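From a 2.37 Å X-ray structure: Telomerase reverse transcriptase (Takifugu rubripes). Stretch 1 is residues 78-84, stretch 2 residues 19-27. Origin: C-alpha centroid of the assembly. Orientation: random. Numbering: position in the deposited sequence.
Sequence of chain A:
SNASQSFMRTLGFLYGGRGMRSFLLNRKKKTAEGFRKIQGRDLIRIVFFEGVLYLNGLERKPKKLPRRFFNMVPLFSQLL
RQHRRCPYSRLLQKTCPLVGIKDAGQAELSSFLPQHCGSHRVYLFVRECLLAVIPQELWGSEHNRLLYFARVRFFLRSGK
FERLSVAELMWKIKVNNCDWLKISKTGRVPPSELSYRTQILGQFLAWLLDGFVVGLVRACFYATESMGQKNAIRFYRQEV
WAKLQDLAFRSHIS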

# COMPACT_ATOMS: atom_id res chain seq x y z
N GLN A 78 -5.80 7.28 13.55
CA GLN A 78 -6.99 7.40 12.72
C GLN A 78 -6.83 6.60 11.42
O GLN A 78 -7.74 5.86 11.03
CB GLN A 78 -7.27 8.87 12.41
CG GLN A 78 -8.62 9.14 11.75
CD GLN A 78 -8.75 10.56 11.23
OE1 GLN A 78 -9.53 10.83 10.31
NE2 GLN A 78 -7.99 11.49 11.81
N LEU A 79 -5.67 6.75 10.78
CA LEU A 79 -5.34 6.02 9.56
C LEU A 79 -5.46 4.51 9.75
O LEU A 79 -6.05 3.82 8.92
CB LEU A 79 -3.92 6.40 9.09
CG LEU A 79 -3.39 5.90 7.74
CD1 LEU A 79 -2.24 6.78 7.26
CD2 LEU A 79 -2.94 4.44 7.81
N LEU A 80 -4.88 4.01 10.84
CA LEU A 80 -4.93 2.59 11.15
C LEU A 80 -6.35 2.11 11.46
O LEU A 80 -6.71 0.98 11.13
CB LEU A 80 -3.99 2.25 12.31
CG LEU A 80 -2.50 2.23 11.99
CD1 LEU A 80 -1.69 2.16 13.28
CD2 LEU A 80 -2.14 1.05 11.09
N ARG A 81 -7.14 2.98 12.07
CA ARG A 81 -8.53 2.67 12.41
C ARG A 81 -9.38 2.57 11.14
O ARG A 81 -10.23 1.69 11.02
CB ARG A 81 -9.08 3.76 13.32
CG ARG A 81 -10.03 3.28 14.41
CD ARG A 81 -9.83 4.11 15.67
NE ARG A 81 -9.76 5.54 15.37
CZ ARG A 81 -8.94 6.41 15.95
NH1 ARG A 81 -8.08 6.01 16.89
NH2 ARG A 81 -8.96 7.68 15.59
N GLN A 82 -9.12 3.47 10.19
CA GLN A 82 -9.81 3.48 8.91
C GLN A 82 -9.37 2.30 8.04
O GLN A 82 -10.16 1.80 7.22
CB GLN A 82 -9.59 4.80 8.17
CG GLN A 82 -10.29 5.99 8.81
CD GLN A 82 -10.10 7.29 8.05
OE1 GLN A 82 -9.84 7.29 6.85
NE2 GLN A 82 -10.22 8.41 8.76
N HIS A 83 -8.13 1.85 8.21
CA HIS A 83 -7.62 0.66 7.55
C HIS A 83 -8.29 -0.59 8.04
O HIS A 83 -8.62 -1.49 7.26
CB HIS A 83 -6.11 0.53 7.72
CG HIS A 83 -5.59 -0.87 7.53
ND1 HIS A 83 -5.61 -1.49 6.33
CD2 HIS A 83 -5.06 -1.78 8.43
CE1 HIS A 83 -5.11 -2.73 6.46
NE2 HIS A 83 -4.77 -2.91 7.75
N ARG A 84 -8.51 -0.67 9.35
CA ARG A 84 -9.12 -1.85 9.97
C ARG A 84 -10.62 -1.95 9.68
O ARG A 84 -11.20 -3.03 9.76
CB ARG A 84 -8.84 -1.88 11.47
CG ARG A 84 -7.38 -2.14 11.81
CD ARG A 84 -7.15 -2.33 13.30
NE ARG A 84 -5.72 -2.52 13.57
CZ ARG A 84 -4.92 -1.63 14.14
NH1 ARG A 84 -5.40 -0.46 14.55
NH2 ARG A 84 -3.64 -1.92 14.33
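Stretch 2 (19-27) GMRSFLLNR

Residues 78-84 form part of a longer helix, whose backbone is held by i to i+4 hydrogen bonds such as His 83 N to Leu 79 O (3.0 Å). Stretch 2 packs against it as an irregular segment: a loop or turn runs into a short 3-10 segment at residues 24-26, in which Asn 26 N donates to Phe 23 O (2.8 Å), and Arg 27 N closes a further turn on Leu 24 O (3.1 Å). Contact is confined to a small patch, 259 Å² summed over both sides, and the backbones come closest at Leu 80 and Leu 25, with their CA atoms 7.4 Å apart.

The polar contact centers on His 83, whose side chain leaves the helix toward stretch 2 with chi1 in the t well. Its NE2 donates a hydrogen bond to Asn 26 OD1 at 2.7 Å, with the acceptor near the plane of the imidazole. The other end of the same amide is also engaged, as Asn 26 ND2 donates to Met 20 O at 2.6 Å; this ties the carboxamide to its own loop while OD1 faces the histidine. His 83 ND1 is hydrogen-bonded elsewhere in the structure.

The imidazole also takes part in aromatic and CH-pi contacts. Leu 25 CB lies over one face, 3.5 Å from the centroid of the His 83 ring and 22° off its normal. The ring of Phe 23 approaches obliquely, with the planes at 51° and His 83 CE1 3.7 Å from Phe 23 CE2. Met 20 CE reaches the imidazole edge more loosely, 4.4 Å from His 83 CE1.

Apolar packing completes the patch. Leu 25 spreads its two methyls over the helix: CD1 lies 4.0 Å from Leu 79 CD2, and CD2 lies 3.8 Å from Leu 80 CD2.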

# COMPACT_ATOMS: atom_id res chain seq x y z
N GLY A 19 -3.40 -12.26 -0.80
CA GLY A 19 -4.42 -11.47 -0.13
C GLY A 19 -3.90 -10.59 0.99
O GLY A 19 -2.69 -10.50 1.22
N MET A 20 -4.83 -9.96 1.70
CA MET A 20 -4.53 -8.88 2.63
C MET A 20 -3.89 -9.29 3.96
O MET A 20 -3.41 -8.43 4.70
CB MET A 20 -5.80 -8.06 2.90
CG MET A 20 -6.25 -7.22 1.71
SD MET A 20 -5.03 -5.99 1.23
CE MET A 20 -5.26 -4.77 2.52
N ARG A 21 -3.86 -10.59 4.25
CA ARG A 21 -3.33 -11.07 5.53
C ARG A 21 -1.85 -10.71 5.74
O ARG A 21 -1.44 -10.40 6.85
CB ARG A 21 -3.55 -12.58 5.67
CG ARG A 21 -3.68 -13.06 7.11
CD ARG A 21 -4.02 -14.54 7.20
NE ARG A 21 -5.36 -14.84 6.69
CZ ARG A 21 -6.46 -14.86 7.43
NH1 ARG A 21 -6.41 -14.58 8.73
NH2 ARG A 21 -7.63 -15.15 6.87
N SER A 22 -1.07 -10.74 4.66
CA SER A 22 0.35 -10.40 4.74
C SER A 22 0.65 -8.94 4.34
O SER A 22 1.81 -8.58 4.13
CB SER A 22 1.19 -11.38 3.91
OG SER A 22 0.79 -11.37 2.55
N PHE A 23 -0.39 -8.12 4.26
CA PHE A 23 -0.24 -6.69 3.99
C PHE A 23 0.34 -5.96 5.20
O PHE A 23 -0.04 -6.24 6.34
CB PHE A 23 -1.59 -6.08 3.58
CG PHE A 23 -1.56 -4.59 3.39
CD1 PHE A 23 -0.81 -4.01 2.37
CD2 PHE A 23 -2.30 -3.75 4.23
CE1 PHE A 23 -0.79 -2.64 2.19
CE2 PHE A 23 -2.29 -2.38 4.05
CZ PHE A 23 -1.53 -1.82 3.03
N LEU A 24 1.24 -5.02 4.93
CA LEU A 24 1.97 -4.27 5.96
C LEU A 24 1.16 -3.87 7.20
O LEU A 24 1.57 -4.14 8.33
CB LEU A 24 2.65 -3.04 5.34
CG LEU A 24 3.32 -2.00 6.26
CD1 LEU A 24 4.40 -2.61 7.15
CD2 LEU A 24 3.88 -0.86 5.43
N LEU A 25 0.01 -3.24 6.98
CA LEU A 25 -0.79 -2.70 8.09
C LEU A 25 -1.55 -3.78 8.87
O LEU A 25 -2.13 -3.49 9.92
CB LEU A 25 -1.74 -1.60 7.59
CG LEU A 25 -1.16 -0.32 6.97
CD1 LEU A 25 -2.28 0.65 6.64
CD2 LEU A 25 -0.14 0.34 7.90
N ASN A 26 -1.55 -5.01 8.36
CA ASN A 26 -2.15 -6.14 9.06
C ASN A 26 -1.12 -6.94 9.85
O ASN A 26 -1.48 -7.89 10.56
CB ASN A 26 -2.89 -7.05 8.08
CG ASN A 26 -4.21 -6.46 7.60
OD1 ASN A 26 -4.78 -5.58 8.26
ND2 ASN A 26 -4.69 -6.93 6.46
N ARG A 27 0.15 -6.57 9.73
CA ARG A 27 1.22 -7.24 10.45
C ARG A 27 1.27 -6.80 11.91
O ARG A 27 0.88 -5.68 12.25
CB ARG A 27 2.58 -6.99 9.78
CG ARG A 27 2.86 -7.93 8.62
CD ARG A 27 3.99 -7.42 7.74
NE ARG A 27 5.31 -7.62 8.34
CZ ARG A 27 6.44 -7.18 7.80
NH1 ARG A 27 6.43 -6.50 6.65
NH2 ARG A 27 7.60 -7.41 8.41